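Local coordinates for conserved uncharacterized protein (predicted phosphoesterase COG0622) (Streptococcus pneumoniae, PDB 3CK2) that has no established function but is probably a metallophosphoesterase of the calcineurin-like superfamily, hydrolysing phosphate esters at a site that holds two manganese ions, at residues 107-112 against 125-130; 117-122 against 157-162; 142-147 against 165-170. One frame throughout, in Å; residues are numbered along the deposited sequence.

Interaction 1. Residues 107-112 against 125-130; sequences AICLYG and ILFLNP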
# COMPACT_ATOMS: atom_id res chain seq x y z
N ALA A 107 7.64 -10.74 -2.38
CA ALA A 107 8.13 -10.40 -1.04
C ALA A 107 7.00 -9.71 -0.23
O ALA A 107 6.83 -9.94 0.98
CB ALA A 107 9.39 -9.48 -1.13
N ILE A 108 6.24 -8.87 -0.94
CA ILE A 108 5.25 -7.99 -0.34
C ILE A 108 4.01 -7.95 -1.23
O ILE A 108 4.11 -7.89 -2.45
CB ILE A 108 5.77 -6.54 -0.14
CG1 ILE A 108 7.05 -6.53 0.73
CG2 ILE A 108 4.63 -5.62 0.46
CD1 ILE A 108 7.76 -5.16 0.83
N CYS A 109 2.85 -8.02 -0.60
CA CYS A 109 1.55 -7.94 -1.26
C CYS A 109 0.77 -6.76 -0.66
O CYS A 109 0.45 -6.73 0.50
CB CYS A 109 0.80 -9.26 -1.06
SG CYS A 109 -0.87 -9.27 -1.80
N LEU A 110 0.51 -5.77 -1.49
CA LEU A 110 -0.11 -4.52 -1.08
C LEU A 110 -1.55 -4.53 -1.53
O LEU A 110 -1.83 -4.85 -2.67
CB LEU A 110 0.61 -3.34 -1.74
CG LEU A 110 2.07 -3.11 -1.35
CD1 LEU A 110 2.64 -1.90 -2.14
CD2 LEU A 110 2.22 -2.91 0.19
N TYR A 111 -2.46 -4.18 -0.62
CA TYR A 111 -3.89 -4.13 -0.92
C TYR A 111 -4.58 -2.91 -0.20
O TYR A 111 -3.97 -2.25 0.65
CB TYR A 111 -4.55 -5.52 -0.64
CG TYR A 111 -4.68 -5.90 0.80
CD1 TYR A 111 -5.89 -5.76 1.47
CD2 TYR A 111 -3.62 -6.43 1.51
CE1 TYR A 111 -6.02 -6.10 2.82
CE2 TYR A 111 -3.74 -6.75 2.89
CZ TYR A 111 -4.94 -6.58 3.53
OH TYR A 111 -5.09 -6.91 4.87
N GLY A 112 -5.81 -2.60 -0.62
CA GLY A 112 -6.62 -1.57 -0.01
C GLY A 112 -8.01 -2.13 0.30
O GLY A 112 -8.15 -3.19 0.91
N ILE A 125 5.57 -14.01 3.14
CA ILE A 125 5.01 -12.86 2.46
C ILE A 125 4.37 -11.87 3.43
O ILE A 125 3.47 -12.23 4.20
CB ILE A 125 3.97 -13.27 1.37
CG1 ILE A 125 4.52 -14.41 0.49
CG2 ILE A 125 3.58 -12.04 0.52
CD1 ILE A 125 3.55 -15.02 -0.51
N LEU A 126 4.86 -10.64 3.38
CA LEU A 126 4.22 -9.52 4.07
C LEU A 126 2.99 -9.05 3.28
O LEU A 126 3.10 -8.68 2.09
CB LEU A 126 5.19 -8.34 4.19
CG LEU A 126 4.64 -7.04 4.77
CD1 LEU A 126 4.21 -7.21 6.22
CD2 LEU A 126 5.67 -5.92 4.61
N PHE A 127 1.83 -9.10 3.95
CA PHE A 127 0.58 -8.52 3.47
C PHE A 127 0.29 -7.23 4.25
O PHE A 127 0.29 -7.23 5.48
CB PHE A 127 -0.60 -9.49 3.62
CG PHE A 127 -0.49 -10.73 2.77
CD1 PHE A 127 -1.17 -10.83 1.55
CD2 PHE A 127 0.28 -11.80 3.18
CE1 PHE A 127 -1.05 -11.98 0.77
CE2 PHE A 127 0.39 -12.95 2.40
CZ PHE A 127 -0.26 -13.02 1.19
N LEU A 128 0.03 -6.16 3.52
CA LEU A 128 -0.14 -4.84 4.11
C LEU A 128 -1.30 -4.09 3.47
O LEU A 128 -1.35 -3.94 2.24
CB LEU A 128 1.14 -4.00 3.94
CG LEU A 128 1.14 -2.53 4.40
CD1 LEU A 128 1.11 -2.44 5.94
CD2 LEU A 128 2.38 -1.88 3.88
N ASN A 129 -2.20 -3.63 4.33
CA ASN A 129 -3.16 -2.60 4.00
C ASN A 129 -2.70 -1.38 4.77
O ASN A 129 -2.55 -1.43 6.01
CB ASN A 129 -4.58 -3.03 4.41
CG ASN A 129 -5.66 -2.08 3.88
OD1 ASN A 129 -5.50 -0.86 3.91
ND2 ASN A 129 -6.77 -2.63 3.41
N PRO A 130 -2.44 -0.28 4.06
CA PRO A 130 -1.95 0.89 4.79
C PRO A 130 -3.01 1.60 5.65
O PRO A 130 -2.67 2.55 6.31
CB PRO A 130 -1.48 1.82 3.65
CG PRO A 130 -2.42 1.50 2.53
CD PRO A 130 -2.59 0.01 2.61
O HOH W 1 -2.66 -7.44 6.17
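Tyr111 folds its ring back over the neighbouring strand, one face resting on CB of Asn129. That carbon is 3.9 Å from the ring centroid of Tyr111 and 23° off the ring normal, a CH-pi contact displaced toward the rim. With chi1 at 71°, CG of Tyr111 sits between the backbone N and the carbonyl carbon. At the far end of the ring, OH of Tyr111 is 2.8 Å from a water lying in the ring plane at its edge; the water in turn donates a weak bond to Phe127 O.

Beneath this, residues 107-112 and 125-130 pair as parallel strands. Among their backbone bonds Cys109 N donates to Leu126 O at 2.8 Å and Leu128 N to Cys109 O at 3.1 Å. Cys109 CB sits 3.6 Å from CD1 of Phe127, and its sulfur approaches the same ring obliquely. On the other sheet face CD2 of Leu110 meets CD2 of Leu128 at 3.8 Å.

Gly112 is followed at once by His113 and, two residues on, by His115, both manganese ligands. Four backbone bonds, with apolar side chains on both faces, imply a buried parallel pairing whose register is set by the main chain.

Interaction 2. Residues 117-122 against 157-162; sequences PSAWLE and VDFLTR. With SRT (S,R meso-tartaric acid), chain F.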
# COMPACT_ATOMS: atom_id res chain seq x y z
N PRO A 117 -6.02 -0.54 8.71
CA PRO A 117 -4.56 -0.83 8.66
C PRO A 117 -4.20 -2.24 9.14
O PRO A 117 -4.65 -2.66 10.18
CB PRO A 117 -3.97 0.21 9.63
CG PRO A 117 -5.07 0.46 10.61
CD PRO A 117 -6.34 0.43 9.78
N SER A 118 -3.37 -2.96 8.39
CA SER A 118 -2.93 -4.31 8.74
C SER A 118 -1.59 -4.65 8.17
O SER A 118 -1.26 -4.29 7.05
CB SER A 118 -3.90 -5.33 8.18
OG SER A 118 -5.17 -4.85 8.33
N ALA A 119 -0.81 -5.38 8.94
CA ALA A 119 0.46 -5.92 8.48
C ALA A 119 0.58 -7.33 9.09
O ALA A 119 0.48 -7.50 10.29
CB ALA A 119 1.61 -4.99 8.86
N TRP A 120 0.65 -8.34 8.24
CA TRP A 120 0.98 -9.68 8.69
C TRP A 120 1.86 -10.43 7.73
O TRP A 120 1.90 -10.12 6.56
CB TRP A 120 -0.26 -10.52 9.03
CG TRP A 120 -1.39 -10.55 8.06
CD1 TRP A 120 -1.47 -11.26 6.89
CD2 TRP A 120 -2.66 -9.90 8.23
NE1 TRP A 120 -2.71 -11.07 6.31
CE2 TRP A 120 -3.46 -10.24 7.11
CE3 TRP A 120 -3.21 -9.08 9.23
CZ2 TRP A 120 -4.78 -9.78 6.95
CZ3 TRP A 120 -4.52 -8.61 9.09
CH2 TRP A 120 -5.30 -8.96 7.95
N LEU A 121 2.57 -11.40 8.28
CA LEU A 121 3.45 -12.27 7.51
C LEU A 121 2.75 -13.64 7.41
O LEU A 121 2.40 -14.26 8.43
CB LEU A 121 4.81 -12.37 8.22
CG LEU A 121 6.05 -12.75 7.43
CD1 LEU A 121 6.46 -11.64 6.49
CD2 LEU A 121 7.20 -13.11 8.36
N GLU A 122 2.47 -14.07 6.19
CA GLU A 122 1.91 -15.39 5.94
C GLU A 122 2.73 -16.03 4.80
O GLU A 122 2.89 -15.44 3.72
CB GLU A 122 0.42 -15.27 5.61
CG GLU A 122 -0.29 -16.58 5.25
CD GLU A 122 -0.54 -17.52 6.43
OE1 GLU A 122 -0.43 -17.08 7.59
OE2 GLU A 122 -0.85 -18.71 6.18
N VAL A 157 7.34 -2.21 9.58
CA VAL A 157 6.14 -1.43 9.20
C VAL A 157 5.73 -0.41 10.27
O VAL A 157 5.55 -0.75 11.44
CB VAL A 157 4.95 -2.36 8.91
CG1 VAL A 157 3.70 -1.54 8.52
CG2 VAL A 157 5.35 -3.46 7.85
N ASP A 158 5.62 0.84 9.86
CA ASP A 158 5.05 1.90 10.69
C ASP A 158 3.85 2.48 10.00
O ASP A 158 3.85 2.64 8.78
CB ASP A 158 6.04 3.01 10.91
CG ASP A 158 7.16 2.61 11.85
OD1 ASP A 158 6.91 2.31 13.05
OD2 ASP A 158 8.28 2.56 11.35
N PHE A 159 2.83 2.81 10.77
CA PHE A 159 1.70 3.55 10.24
C PHE A 159 1.79 5.03 10.62
O PHE A 159 2.14 5.36 11.73
CB PHE A 159 0.39 2.91 10.70
CG PHE A 159 0.18 1.54 10.13
CD1 PHE A 159 -0.50 1.37 8.95
CD2 PHE A 159 0.68 0.42 10.77
CE1 PHE A 159 -0.68 0.11 8.46
CE2 PHE A 159 0.48 -0.84 10.28
CZ PHE A 159 -0.19 -0.99 9.11
N LEU A 160 1.51 5.89 9.65
CA LEU A 160 1.79 7.33 9.74
C LEU A 160 0.51 8.09 9.59
O LEU A 160 -0.40 7.68 8.87
CB LEU A 160 2.78 7.77 8.66
CG LEU A 160 4.31 7.65 8.88
CD1 LEU A 160 4.74 6.36 9.49
CD2 LEU A 160 4.99 7.84 7.54
N THR A 161 0.43 9.21 10.29
CA THR A 161 -0.74 10.04 10.25
C THR A 161 -0.60 10.99 9.07
O THR A 161 0.42 11.01 8.37
CB THR A 161 -0.94 10.84 11.56
OG1 THR A 161 0.06 11.85 11.66
CG2 THR A 161 -0.95 9.92 12.80
N ARG A 162 -1.66 11.76 8.85
CA ARG A 162 -1.67 12.80 7.81
C ARG A 162 -0.71 13.95 8.09
O ARG A 162 -0.49 14.81 7.19
CB ARG A 162 -3.11 13.30 7.59
CG ARG A 162 -3.92 12.28 6.79
CD ARG A 162 -5.41 12.62 6.68
NE ARG A 162 -5.64 13.86 5.96
CZ ARG A 162 -6.25 13.97 4.80
NH1 ARG A 162 -6.77 12.93 4.21
NH2 ARG A 162 -6.40 15.17 4.25
O1 SRT F . 9.50 1.18 16.06
O11 SRT F . 8.15 1.69 17.74
C1 SRT F . 8.74 1.98 16.66
C2 SRT F . 8.50 3.33 16.05
O2 SRT F . 8.10 3.12 14.70
C3 SRT F . 9.74 4.25 16.01
O3 SRT F . 10.73 3.82 16.97
C4 SRT F . 9.39 5.71 16.22
O4 SRT F . 10.29 6.57 16.09
O41 SRT F . 8.21 6.06 16.48
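Pro117 and Phe159 meet between the two sheets of the calcineurin-like beta sandwich, one residue from each sheet. The strand segments 117-122 and 157-160 run antiparallel, 177° apart, but their axes stay 8.8 Å from each other at closest approach. No hydrogen bond joins them, as expected of strands packed face against face rather than paired within one sheet.

The tight part is small and apolar. CB of Pro117 comes to 3.5 Å from CE1 of Phe159, approaching the ring obliquely. The CG of Phe159 is anti to its carbonyl carbon (chi1 -66°), and the tip of the ring reaches the opposite backbone, where CZ lies 3.8 Å from N of Ser118. Spacing is looser at Ala119, whose CB stands at the ring's edge, near its plane, 4.4 Å from CZ of Phe159, and lies 4.0 Å from CG1 of Val157. Beyond Ala119 the two segments no longer touch. Leu128, on the strand beside 117-122, touches Ala119, Val157 and Phe159 and so completes this apolar cluster.

On the other face of strand 157-160, Leu160 packs on Tyr145 and Tyr29, while Asp158 directs its carboxylate away from the sandwich interior. OD2 makes a salt bridge to Arg147, and OD1 is hydrogen-bonded to Ser171. Meso-tartaric acid lies on this side, hydrogen-bonded to NZ of Lys156. The spacing here is doubtful as a guide to bond type, because OD1 of Asp158 is modelled only 2.2 Å from O2 of the tartaric acid.

Interaction 3. Residues 142-147 against 165-170; sequences ECLYAR and EVYPGL. With SRT (S,R meso-tartaric acid), chain F.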
# COMPACT_ATOMS: atom_id res chain seq x y z
N GLU A 142 -8.30 7.02 12.92
CA GLU A 142 -7.32 8.01 12.47
C GLU A 142 -7.00 7.66 11.00
O GLU A 142 -6.87 6.49 10.64
CB GLU A 142 -6.08 7.89 13.37
CG GLU A 142 -4.90 8.82 13.06
CD GLU A 142 -5.16 10.29 13.33
OE1 GLU A 142 -6.20 10.63 13.91
OE2 GLU A 142 -4.33 11.13 12.94
N CYS A 143 -6.90 8.69 10.17
CA CYS A 143 -6.46 8.53 8.78
C CYS A 143 -4.98 8.17 8.79
O CYS A 143 -4.16 8.79 9.51
CB CYS A 143 -6.68 9.83 8.02
SG CYS A 143 -8.39 10.28 7.77
N LEU A 144 -4.64 7.14 8.01
CA LEU A 144 -3.31 6.56 8.03
C LEU A 144 -2.85 6.19 6.66
O LEU A 144 -3.66 5.93 5.77
CB LEU A 144 -3.28 5.31 8.93
CG LEU A 144 -3.50 5.44 10.46
CD1 LEU A 144 -3.65 4.05 11.07
CD2 LEU A 144 -2.39 6.21 11.18
N TYR A 145 -1.53 6.22 6.49
CA TYR A 145 -0.82 5.50 5.45
C TYR A 145 0.35 4.75 6.12
O TYR A 145 0.52 4.79 7.34
CB TYR A 145 -0.36 6.44 4.33
CG TYR A 145 0.67 7.49 4.70
CD1 TYR A 145 2.00 7.30 4.39
CD2 TYR A 145 0.29 8.70 5.33
CE1 TYR A 145 2.95 8.26 4.69
CE2 TYR A 145 1.22 9.67 5.62
CZ TYR A 145 2.57 9.44 5.31
OH TYR A 145 3.56 10.35 5.61
N ALA A 146 1.14 4.06 5.32
CA ALA A 146 2.18 3.14 5.83
C ALA A 146 3.55 3.40 5.19
O ALA A 146 3.67 3.77 4.02
CB ALA A 146 1.74 1.63 5.65
N ARG A 147 4.56 3.22 6.02
CA ARG A 147 5.97 3.14 5.61
C ARG A 147 6.50 1.72 5.89
O ARG A 147 6.36 1.21 7.01
CB ARG A 147 6.80 4.14 6.39
CG ARG A 147 8.25 4.12 5.99
CD ARG A 147 9.06 5.13 6.76
NE ARG A 147 9.01 4.84 8.20
CZ ARG A 147 9.21 5.74 9.17
NH1 ARG A 147 9.47 7.01 8.89
NH2 ARG A 147 9.12 5.38 10.43
N GLU A 165 3.52 11.48 11.13
CA GLU A 165 4.09 11.04 12.41
C GLU A 165 3.70 9.60 12.59
O GLU A 165 2.61 9.22 12.18
CB GLU A 165 3.48 11.81 13.57
CG GLU A 165 3.45 13.31 13.42
CD GLU A 165 4.71 13.99 13.87
OE1 GLU A 165 5.53 13.39 14.61
OE2 GLU A 165 4.85 15.18 13.50
N VAL A 166 4.56 8.81 13.23
CA VAL A 166 4.22 7.42 13.54
C VAL A 166 3.03 7.43 14.50
O VAL A 166 3.00 8.19 15.47
CB VAL A 166 5.42 6.65 14.08
CG1 VAL A 166 5.09 5.23 14.42
CG2 VAL A 166 6.59 6.68 13.09
N TYR A 167 2.03 6.64 14.19
CA TYR A 167 0.94 6.42 15.11
C TYR A 167 1.25 5.19 15.97
O TYR A 167 1.47 4.09 15.46
CB TYR A 167 -0.35 6.23 14.34
CG TYR A 167 -1.57 6.42 15.18
CD1 TYR A 167 -1.92 7.68 15.63
CD2 TYR A 167 -2.37 5.35 15.53
CE1 TYR A 167 -3.04 7.89 16.38
CE2 TYR A 167 -3.53 5.55 16.28
CZ TYR A 167 -3.86 6.84 16.69
OH TYR A 167 -4.94 7.08 17.47
N PRO A 168 1.34 5.38 17.28
CA PRO A 168 1.79 4.29 18.14
C PRO A 168 0.78 3.17 18.36
O PRO A 168 -0.40 3.41 18.32
CB PRO A 168 2.10 4.99 19.47
CG PRO A 168 1.30 6.20 19.45
CD PRO A 168 1.14 6.63 18.03
N GLY A 169 1.28 1.95 18.55
CA GLY A 169 0.47 0.82 18.90
C GLY A 169 0.15 -0.05 17.72
O GLY A 169 -0.52 -1.07 17.90
N LEU A 170 0.61 0.38 16.55
CA LEU A 170 0.41 -0.30 15.25
C LEU A 170 1.68 -0.77 14.54
O LEU A 170 1.58 -1.53 13.59
CB LEU A 170 -0.34 0.62 14.26
CG LEU A 170 -1.69 1.16 14.73
CD1 LEU A 170 -2.30 2.02 13.67
CD2 LEU A 170 -2.64 0.01 15.14
O1 SRT F . 9.50 1.18 16.06
O11 SRT F . 8.15 1.69 17.74
C1 SRT F . 8.74 1.98 16.66
C2 SRT F . 8.50 3.33 16.05
O2 SRT F . 8.10 3.12 14.70
C3 SRT F . 9.74 4.25 16.01
O3 SRT F . 10.73 3.82 16.97
C4 SRT F . 9.39 5.71 16.22
O4 SRT F . 10.29 6.57 16.09
O41 SRT F . 8.21 6.06 16.48
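Glu142 lays the aliphatic part of its side chain over the ring of Tyr167. Its CG stands 4.2 Å from the ring centroid of Tyr167 and 24° off the ring normal, a CH-pi contact offset toward the rim. The chain bends at chi2 (68°), which turns CD aside, and the carboxylate plane ends up almost parallel to the ring, 5° from it.

Leu144 divides its two methyls between two partners. CD2 reaches CB of Tyr167 at 3.8 Å, crossing that side chain at about a right angle, while CD1 touches CD1 of Leu170 at 3.6 Å. Tyr167 opens and Leu170 closes a type II turn, so the single leucine packs against both its ends.

Farther along, Arg147 extends from the backbone and bends at chi3, which turns NE aside; NH2 lies 3.9 Å from CG2 of Val166. The same nitrogen forms a salt bridge with OD2 of Asp158. Val166 in turn presents CG1 to the bound meso-tartaric acid, 3.7 Å from its O2. The arrangement is that of a connecting loop between strands 154-160 and 172-175 folded against the sheet, with Val166 forming one side of the tartaric acid pocket.

Strand 125-130 of interaction 1 lies beside strand 117-122 of interaction 2 in one sheet, while strands 154-160 and 145-150 bring interactions 2 and 3 together in the other. Their chemistry follows their place in the fold. Interaction 1 is a buried pairing within a sheet, with directional backbone bonds, burying 553 Å² between its two segments, both sides summed. Interaction 2, also buried, joins the two sheets through side chains and buries only 167 Å². Interaction 3 lies at the surface, its centre about 13 Å from the centre of the chain, and combines apolar and CH-pi contacts with a charged arginine. Interactions 2 and 3 share the tartaric acid pocket; the end of interaction 1 lies near the manganese ions.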